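Local coordinates for mRNA-binding protein PUF3 (PDB 3K49) that binds the 3'-UTR of COX17 and other mitochondrial mRNAs through its Pumilio repeat domain, promoting deadenylation and decay of the COX17 message, at residues 89-92 / 93-97; 102-105 / 106-109; 118-121 / 122-125. All blocks are in the same frame, centred on the assembly; numbering follows the deposited sequence.

Contact 1 (89-92 / 93-97); sequences GSKI and QKNTL
The side-chain amide of Gln93 folds back on Ser90 at the start of helix 91-101. Its OE1 accepts Ser90 N at 3.2 Å in a nearly straight bond (N-H...O 176°), with the donor tilted 35° from the amide's carbonyl plane. Ser90 OG stands over one face of this amide, 3.3 Å from Gln93 CD. In return Ser90, the N-cap residue, offers OG to Gln93 N at 3.3 Å, a weak bond, and the two reciprocal bonds make a capping box. Ser90 OG sits between its own backbone N and carbonyl carbon (chi1 65°), which turns it toward the first turn, while in Gln93 a CG beside the backbone N and an extended chain bring OE1 back to Ser90 N. Lys91 O sits over the face of the Asn95 amide, 3.2 Å from Asn95 CG and not bonded to it; Asn95 OD1 takes a hydrogen bond from Gln129 NE2. At the next carbonyl, Ile92 O accepts Thr96 OG1 at 3.0 Å and Thr96 N at 3.2 Å, the two donors arriving from opposite faces of the carbonyl plane. The chain of Lys94 bends at chi3 and brings CE to 3.5 Å from Gly89 O. The N-terminal turn lies in Pumilio repeat 2, with Gln93 packed on Glu59 and Phe62 of helix 55-65 and on Phe85 of helix 79-88; Leu97 also touches Phe62, Phe85 and Phe86.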
loop_
_atom_site.group_PDB
_atom_site.type_symbol
_atom_site.label_atom_id
_atom_site.label_comp_id
_atom_site.label_asym_id
_atom_site.label_seq_id
_atom_site.Cartn_x
_atom_site.Cartn_y
_atom_site.Cartn_z
ATOM N N GLY A 89 -27.106 8.415 4.018
ATOM C CA GLY A 89 -28.302 7.784 4.539
ATOM C C GLY A 89 -28.534 8.056 6.008
ATOM O O GLY A 89 -27.632 8.516 6.715
ATOM N N SER A 90 -29.759 7.779 6.454
ATOM C CA SER A 90 -30.102 7.829 7.869
ATOM C C SER A 90 -29.760 6.513 8.576
ATOM O O SER A 90 -29.655 5.456 7.945
ATOM C CB SER A 90 -31.598 8.110 8.032
ATOM O OG SER A 90 -32.356 7.035 7.511
ATOM N N LYS A 91 -29.617 6.585 9.894
ATOM C CA LYS A 91 -29.404 5.399 10.718
ATOM C C LYS A 91 -30.354 4.263 10.332
ATOM O O LYS A 91 -29.934 3.142 10.038
ATOM C CB LYS A 91 -29.574 5.753 12.195
ATOM C CG LYS A 91 -28.453 5.250 13.095
ATOM C CD LYS A 91 -28.349 6.115 14.354
ATOM C CE LYS A 91 -26.970 6.032 15.000
ATOM N NZ LYS A 91 -26.803 7.063 16.058
ATOM N N ILE A 92 -31.642 4.563 10.339
ATOM C CA ILE A 92 -32.655 3.594 9.957
ATOM C C ILE A 92 -32.322 2.947 8.617
ATOM O O ILE A 92 -32.495 1.747 8.451
ATOM C CB ILE A 92 -34.045 4.250 9.847
ATOM C CG1 ILE A 92 -34.422 4.928 11.166
ATOM C CG2 ILE A 92 -35.091 3.221 9.449
ATOM C CD1 ILE A 92 -34.480 3.978 12.344
ATOM N N GLN A 93 -31.869 3.741 7.651
ATOM C CA GLN A 93 -31.572 3.214 6.312
ATOM C C GLN A 93 -30.296 2.372 6.291
ATOM O O GLN A 93 -30.248 1.304 5.692
ATOM C CB GLN A 93 -31.506 4.349 5.287
ATOM C CG GLN A 93 -32.892 4.861 4.933
ATOM C CD GLN A 93 -32.904 6.242 4.326
ATOM O OE1 GLN A 93 -31.888 6.934 4.278
ATOM N NE2 GLN A 93 -34.068 6.657 3.866
ATOM N N LYS A 94 -29.265 2.864 6.957
ATOM C CA LYS A 94 -28.038 2.122 7.089
ATOM C C LYS A 94 -28.285 0.775 7.783
ATOM O O LYS A 94 -27.834 -0.251 7.289
ATOM C CB LYS A 94 -26.982 2.977 7.806
ATOM C CG LYS A 94 -26.498 4.139 6.946
ATOM C CD LYS A 94 -25.259 4.804 7.503
ATOM C CE LYS A 94 -25.568 6.078 8.254
ATOM N NZ LYS A 94 -24.337 6.932 8.399
ATOM N N ASN A 95 -29.022 0.777 8.896
ATOM C CA ASN A 95 -29.339 -0.452 9.625
ATOM C C ASN A 95 -30.042 -1.470 8.736
ATOM O O ASN A 95 -29.797 -2.672 8.820
ATOM C CB ASN A 95 -30.218 -0.166 10.844
ATOM C CG ASN A 95 -29.502 0.642 11.911
ATOM O OD1 ASN A 95 -28.277 0.806 11.873
ATOM N ND2 ASN A 95 -30.268 1.158 12.876
ATOM N N THR A 96 -30.913 -0.978 7.873
ATOM C CA THR A 96 -31.683 -1.843 6.998
ATOM C C THR A 96 -30.808 -2.562 5.981
ATOM O O THR A 96 -31.018 -3.738 5.699
ATOM C CB THR A 96 -32.779 -1.041 6.273
ATOM O OG1 THR A 96 -33.770 -0.629 7.225
ATOM C CG2 THR A 96 -33.430 -1.870 5.169
ATOM N N LEU A 97 -29.845 -1.841 5.415
ATOM C CA LEU A 97 -28.912 -2.416 4.461
ATOM C C LEU A 97 -28.008 -3.435 5.151
ATOM O O LEU A 97 -27.756 -4.521 4.624
ATOM C CB LEU A 97 -28.059 -1.317 3.843
ATOM C CG LEU A 97 -28.781 -0.255 3.027
ATOM C CD1 LEU A 97 -27.768 0.792 2.527
ATOM C CD2 LEU A 97 -29.537 -0.889 1.886
#

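Contact 2 (102-105 / 106-109); sequences KGNM and KQLS
This is the N-terminal turn of helix 105-110, a short helix of Pumilio repeat 3, with Asn104 at the N-cap position. Asn104 makes no capping bond with its side chain; its ND2 is instead hydrogen-bonded back to Gln100 O. The first turn is closed by its backbone: Leu108 N donates to Asn104 O at 3.0 Å. Leu108 CG lies beside its backbone N (chi1 -60°), which folds the side chain over the same carbonyl. Leu108 CG comes 3.2 Å from Asn104 O, and CD1 reaches Asn104 CB at 4.0 Å. One residue further on, Met105 O takes two bonds from Ser109. The Ser109 amide N donates at 2.8 Å, whereas OG donates at 2.9 Å from above the carbonyl plane, 46° out of it. The Met105 chain, bent at chi2 and chi3, carries its methyl CE to 3.6 Å from Ser109 OG, with SD at 3.9 Å. Both residues also pack on Ile118 of helix 114-124. At the start of the helix Glu136 OE1 accepts from Met105 N and OE2 from Gly103 N. The doubly gripped Met105 carbonyl satisfies the buried Ser109 hydroxyl inside a largely apolar setting, and a carboxylate of the next repeat binds N-H groups at the helix start, where the Asn104 side chain makes no capping bond; its negative charge would probably be favoured by the positive end of the helix dipole.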
loop_
_atom_site.group_PDB
_atom_site.type_symbol
_atom_site.label_atom_id
_atom_site.label_comp_id
_atom_site.label_asym_id
_atom_site.label_seq_id
_atom_site.Cartn_x
_atom_site.Cartn_y
_atom_site.Cartn_z
ATOM N N LYS A 102 -26.131 -9.277 6.589
ATOM C CA LYS A 102 -26.000 -10.384 7.539
ATOM C C LYS A 102 -26.244 -11.736 6.883
ATOM O O LYS A 102 -27.277 -11.946 6.249
ATOM C CB LYS A 102 -26.952 -10.208 8.721
ATOM C CG LYS A 102 -26.547 -9.113 9.696
ATOM C CD LYS A 102 -27.528 -9.063 10.859
ATOM C CE LYS A 102 -27.772 -7.639 11.351
ATOM N NZ LYS A 102 -28.929 -7.575 12.290
ATOM N N GLY A 103 -25.278 -12.641 7.038
ATOM C CA GLY A 103 -25.337 -13.969 6.446
ATOM C C GLY A 103 -24.795 -14.000 5.031
ATOM O O GLY A 103 -24.731 -15.062 4.419
ATOM N N ASN A 104 -24.407 -12.834 4.513
ATOM C CA ASN A 104 -23.964 -12.712 3.125
ATOM C C ASN A 104 -22.618 -12.053 2.975
ATOM O O ASN A 104 -22.195 -11.776 1.855
ATOM C CB ASN A 104 -24.982 -11.931 2.297
ATOM C CG ASN A 104 -26.377 -12.500 2.408
ATOM O OD1 ASN A 104 -26.628 -13.625 1.981
ATOM N ND2 ASN A 104 -27.295 -11.726 2.994
ATOM N N MET A 105 -21.944 -11.803 4.093
ATOM C CA MET A 105 -20.647 -11.138 4.051
ATOM C C MET A 105 -19.688 -11.754 3.060
ATOM O O MET A 105 -19.157 -11.045 2.209
ATOM C CB MET A 105 -19.984 -11.083 5.429
ATOM C CG MET A 105 -20.095 -9.731 6.096
ATOM S SD MET A 105 -19.355 -8.408 5.114
ATOM C CE MET A 105 -17.641 -8.476 5.645
ATOM N N LYS A 106 -19.459 -13.064 3.182
ATOM C CA LYS A 106 -18.443 -13.744 2.382
ATOM C C LYS A 106 -18.722 -13.573 0.901
ATOM O O LYS A 106 -17.853 -13.157 0.128
ATOM C CB LYS A 106 -18.365 -15.229 2.750
ATOM C CG LYS A 106 -17.105 -15.920 2.257
ATOM C CD LYS A 106 -16.854 -17.215 3.009
ATOM C CE LYS A 106 -15.910 -18.112 2.235
ATOM N NZ LYS A 106 -15.576 -19.355 2.985
ATOM N N GLN A 107 -19.953 -13.871 0.515
ATOM C CA GLN A 107 -20.338 -13.791 -0.879
ATOM C C GLN A 107 -20.153 -12.380 -1.432
ATOM O O GLN A 107 -19.538 -12.199 -2.487
ATOM C CB GLN A 107 -21.777 -14.249 -1.031
ATOM C CG GLN A 107 -22.308 -14.151 -2.439
ATOM C CD GLN A 107 -23.619 -14.894 -2.593
ATOM O OE1 GLN A 107 -24.405 -14.998 -1.646
ATOM N NE2 GLN A 107 -23.856 -15.430 -3.781
ATOM N N LEU A 108 -20.675 -11.383 -0.719
ATOM C CA LEU A 108 -20.530 -9.996 -1.145
ATOM C C LEU A 108 -19.057 -9.605 -1.208
ATOM O O LEU A 108 -18.606 -8.931 -2.133
ATOM C CB LEU A 108 -21.285 -9.060 -0.200
ATOM C CG LEU A 108 -22.778 -9.344 -0.145
ATOM C CD1 LEU A 108 -23.424 -8.509 0.932
ATOM C CD2 LEU A 108 -23.380 -9.088 -1.508
ATOM N N SER A 109 -18.292 -10.053 -0.233
ATOM C CA SER A 109 -16.904 -9.631 -0.156
ATOM C C SER A 109 -16.094 -10.179 -1.325
ATOM O O SER A 109 -15.087 -9.597 -1.710
ATOM C CB SER A 109 -16.289 -10.026 1.181
ATOM O OG SER A 109 -16.900 -9.296 2.230
#

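Contact 3 (118-121 / 122-125); sequences IQKA and LEYI. With nucleotides of chain B.
Helix 114-124 is the RNA-reading helix of Pumilio repeat 3, and Gln119 on it grips the Hoogsteen edge of adenine A8 of chain B. Gln119 OE1 accepts from N6 of A8 of chain B at 2.8 Å, while Gln119 NE2 donates to N7 of the adenine at 3.0 Å, both bonds fairly straight (161° and 166°). Toward the end of the helix, with CG opposite its backbone N (chi1 -169°) and a bend at chi2, the Lys120 chain crosses Tyr124 at the rim of the ring rather than over a face, Lys120 CE 3.4 Å from Tyr124 CE2; its ammonium goes on to a salt bridge with Glu87. Lys120 O meets the edge of the same ring in its plane, 3.3 Å from Tyr124 CD2. Ala121 O accepts Ile125 N at 3.0 Å and Tyr124 N at 2.9 Å, the latter from well above the carbonyl plane. Leu122, bonded to Ile118 O through its backbone, lays its side chain over that carbonyl. Glu123 OE2 forms a salt bridge with Lys156 NZ. The paired donor and acceptor of the Gln119 amide are consistent with selection of adenine, whose N7 accepts and N6 donates, while the charged ends of Lys120 and Glu123 engage helices of the neighbouring repeats.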
loop_
_atom_site.group_PDB
_atom_site.type_symbol
_atom_site.label_atom_id
_atom_site.label_comp_id
_atom_site.label_asym_id
_atom_site.label_seq_id
_atom_site.Cartn_x
_atom_site.Cartn_y
_atom_site.Cartn_z
ATOM N N ILE A 118 -19.293 -3.111 0.556
ATOM C CA ILE A 118 -18.895 -3.603 1.859
ATOM C C ILE A 118 -17.806 -2.689 2.441
ATOM O O ILE A 118 -17.824 -2.305 3.619
ATOM C CB ILE A 118 -18.350 -5.041 1.770
ATOM C CG1 ILE A 118 -19.481 -6.045 1.491
ATOM C CG2 ILE A 118 -17.599 -5.403 3.069
ATOM C CD1 ILE A 118 -20.699 -5.904 2.439
ATOM N N GLN A 119 -16.853 -2.335 1.595
ATOM C CA GLN A 119 -15.769 -1.489 2.017
ATOM C C GLN A 119 -16.262 -0.121 2.470
ATOM O O GLN A 119 -15.748 0.436 3.463
ATOM C CB GLN A 119 -14.753 -1.363 0.901
ATOM C CG GLN A 119 -13.792 -2.574 0.810
ATOM C CD GLN A 119 -12.951 -2.550 -0.452
ATOM O OE1 GLN A 119 -11.952 -1.842 -0.530
ATOM N NE2 GLN A 119 -13.359 -3.316 -1.448
ATOM N N LYS A 120 -17.250 0.420 1.740
ATOM C CA LYS A 120 -17.793 1.725 2.068
ATOM C C LYS A 120 -18.580 1.620 3.377
ATOM O O LYS A 120 -18.529 2.514 4.224
ATOM C CB LYS A 120 -18.666 2.282 0.946
ATOM C CG LYS A 120 -19.064 3.784 1.125
ATOM C CD LYS A 120 -17.937 4.751 0.678
ATOM C CE LYS A 120 -18.350 6.209 0.769
ATOM N NZ LYS A 120 -19.489 6.602 -0.150
ATOM N N ALA A 121 -19.287 0.507 3.547
ATOM C CA ALA A 121 -20.117 0.319 4.724
ATOM C C ALA A 121 -19.318 0.297 6.026
ATOM O O ALA A 121 -19.721 0.913 7.014
ATOM C CB ALA A 121 -20.975 -0.929 4.589
ATOM N N LEU A 122 -18.186 -0.395 6.026
ATOM C CA LEU A 122 -17.323 -0.478 7.212
ATOM C C LEU A 122 -16.885 0.909 7.691
ATOM O O LEU A 122 -16.802 1.186 8.887
ATOM C CB LEU A 122 -16.096 -1.361 6.921
ATOM C CG LEU A 122 -16.385 -2.840 6.654
ATOM C CD1 LEU A 122 -15.120 -3.621 6.247
ATOM C CD2 LEU A 122 -17.055 -3.464 7.876
ATOM N N GLU A 123 -16.609 1.776 6.734
ATOM C CA GLU A 123 -16.332 3.171 7.007
ATOM C C GLU A 123 -17.465 3.934 7.710
ATOM O O GLU A 123 -17.190 4.880 8.466
ATOM C CB GLU A 123 -16.008 3.883 5.690
ATOM C CG GLU A 123 -14.553 3.845 5.298
ATOM C CD GLU A 123 -14.322 4.495 3.951
ATOM O OE1 GLU A 123 -15.316 4.946 3.366
ATOM O OE2 GLU A 123 -13.164 4.560 3.473
ATOM N N TYR A 124 -18.725 3.561 7.458
ATOM C CA TYR A 124 -19.848 4.403 7.913
ATOM C C TYR A 124 -20.759 3.863 9.010
ATOM O O TYR A 124 -21.445 4.639 9.650
ATOM C CB TYR A 124 -20.687 4.901 6.732
ATOM C CG TYR A 124 -19.992 5.973 5.937
ATOM C CD1 TYR A 124 -20.105 7.311 6.298
ATOM C CD2 TYR A 124 -19.201 5.648 4.839
ATOM C CE1 TYR A 124 -19.472 8.298 5.585
ATOM C CE2 TYR A 124 -18.558 6.634 4.116
ATOM C CZ TYR A 124 -18.696 7.967 4.498
ATOM O OH TYR A 124 -18.052 8.964 3.791
ATOM N N ILE A 125 -20.779 2.555 9.232
ATOM C CA ILE A 125 -21.699 1.977 10.219
ATOM C C ILE A 125 -21.109 1.996 11.631
ATOM O O ILE A 125 -19.951 2.372 11.830
ATOM C CB ILE A 125 -22.125 0.560 9.813
ATOM C CG1 ILE A 125 -20.918 -0.368 9.754
ATOM C CG2 ILE A 125 -22.780 0.605 8.456
ATOM C CD1 ILE A 125 -21.245 -1.799 9.397
ATOM P P A B 8 -5.275 -6.394 -8.952
ATOM O OP1 A B 8 -4.913 -7.818 -8.863
ATOM O OP2 A B 8 -4.823 -5.579 -10.105
ATOM O "O5'" A B 8 -6.869 -6.266 -8.876
ATOM C "C5'" A B 8 -7.482 -4.994 -8.710
ATOM C "C4'" A B 8 -8.984 -5.142 -8.623
ATOM O "O4'" A B 8 -9.368 -5.329 -7.247
ATOM C "C3'" A B 8 -9.773 -3.918 -9.059
ATOM O "O3'" A B 8 -9.945 -3.963 -10.465
ATOM C "C2'" A B 8 -11.107 -4.110 -8.334
ATOM O "O2'" A B 8 -12.013 -4.956 -9.010
ATOM C "C1'" A B 8 -10.680 -4.845 -7.061
ATOM N N9 A B 8 -10.735 -4.039 -5.838
ATOM C C8 A B 8 -11.498 -4.315 -4.735
ATOM N N7 A B 8 -11.387 -3.428 -3.771
ATOM C C5 A B 8 -10.492 -2.504 -4.277
ATOM C C6 A B 8 -9.957 -1.321 -3.741
ATOM N N6 A B 8 -10.272 -0.863 -2.533
ATOM N N1 A B 8 -9.079 -0.627 -4.499
ATOM C C2 A B 8 -8.765 -1.100 -5.713
ATOM N N3 A B 8 -9.204 -2.201 -6.327
ATOM C C4 A B 8 -10.073 -2.867 -5.548
#

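Overall arrangement
From the N terminus the three contacts run in series, none nesting in or crossing another, and each closes a short turn of helix. Contact 1 starts helix 91-101 in Pumilio repeat 2; the chain leaves that helix, passes through the loop at 102-104 and enters contact 2 at the start of helix 105-110, then reaches contact 3 in the second half of helix 114-124. Contacts 1 and 2 approach to about 5 Å between nearest atoms without touching. Contact 3 touches contact 2 through Ile118, which also meets Leu108, and Tyr124 O lies near Lys94 NZ. The RNA-facing helix thus packs on the start of helix 105-110 and merely comes near that of helix 91-101.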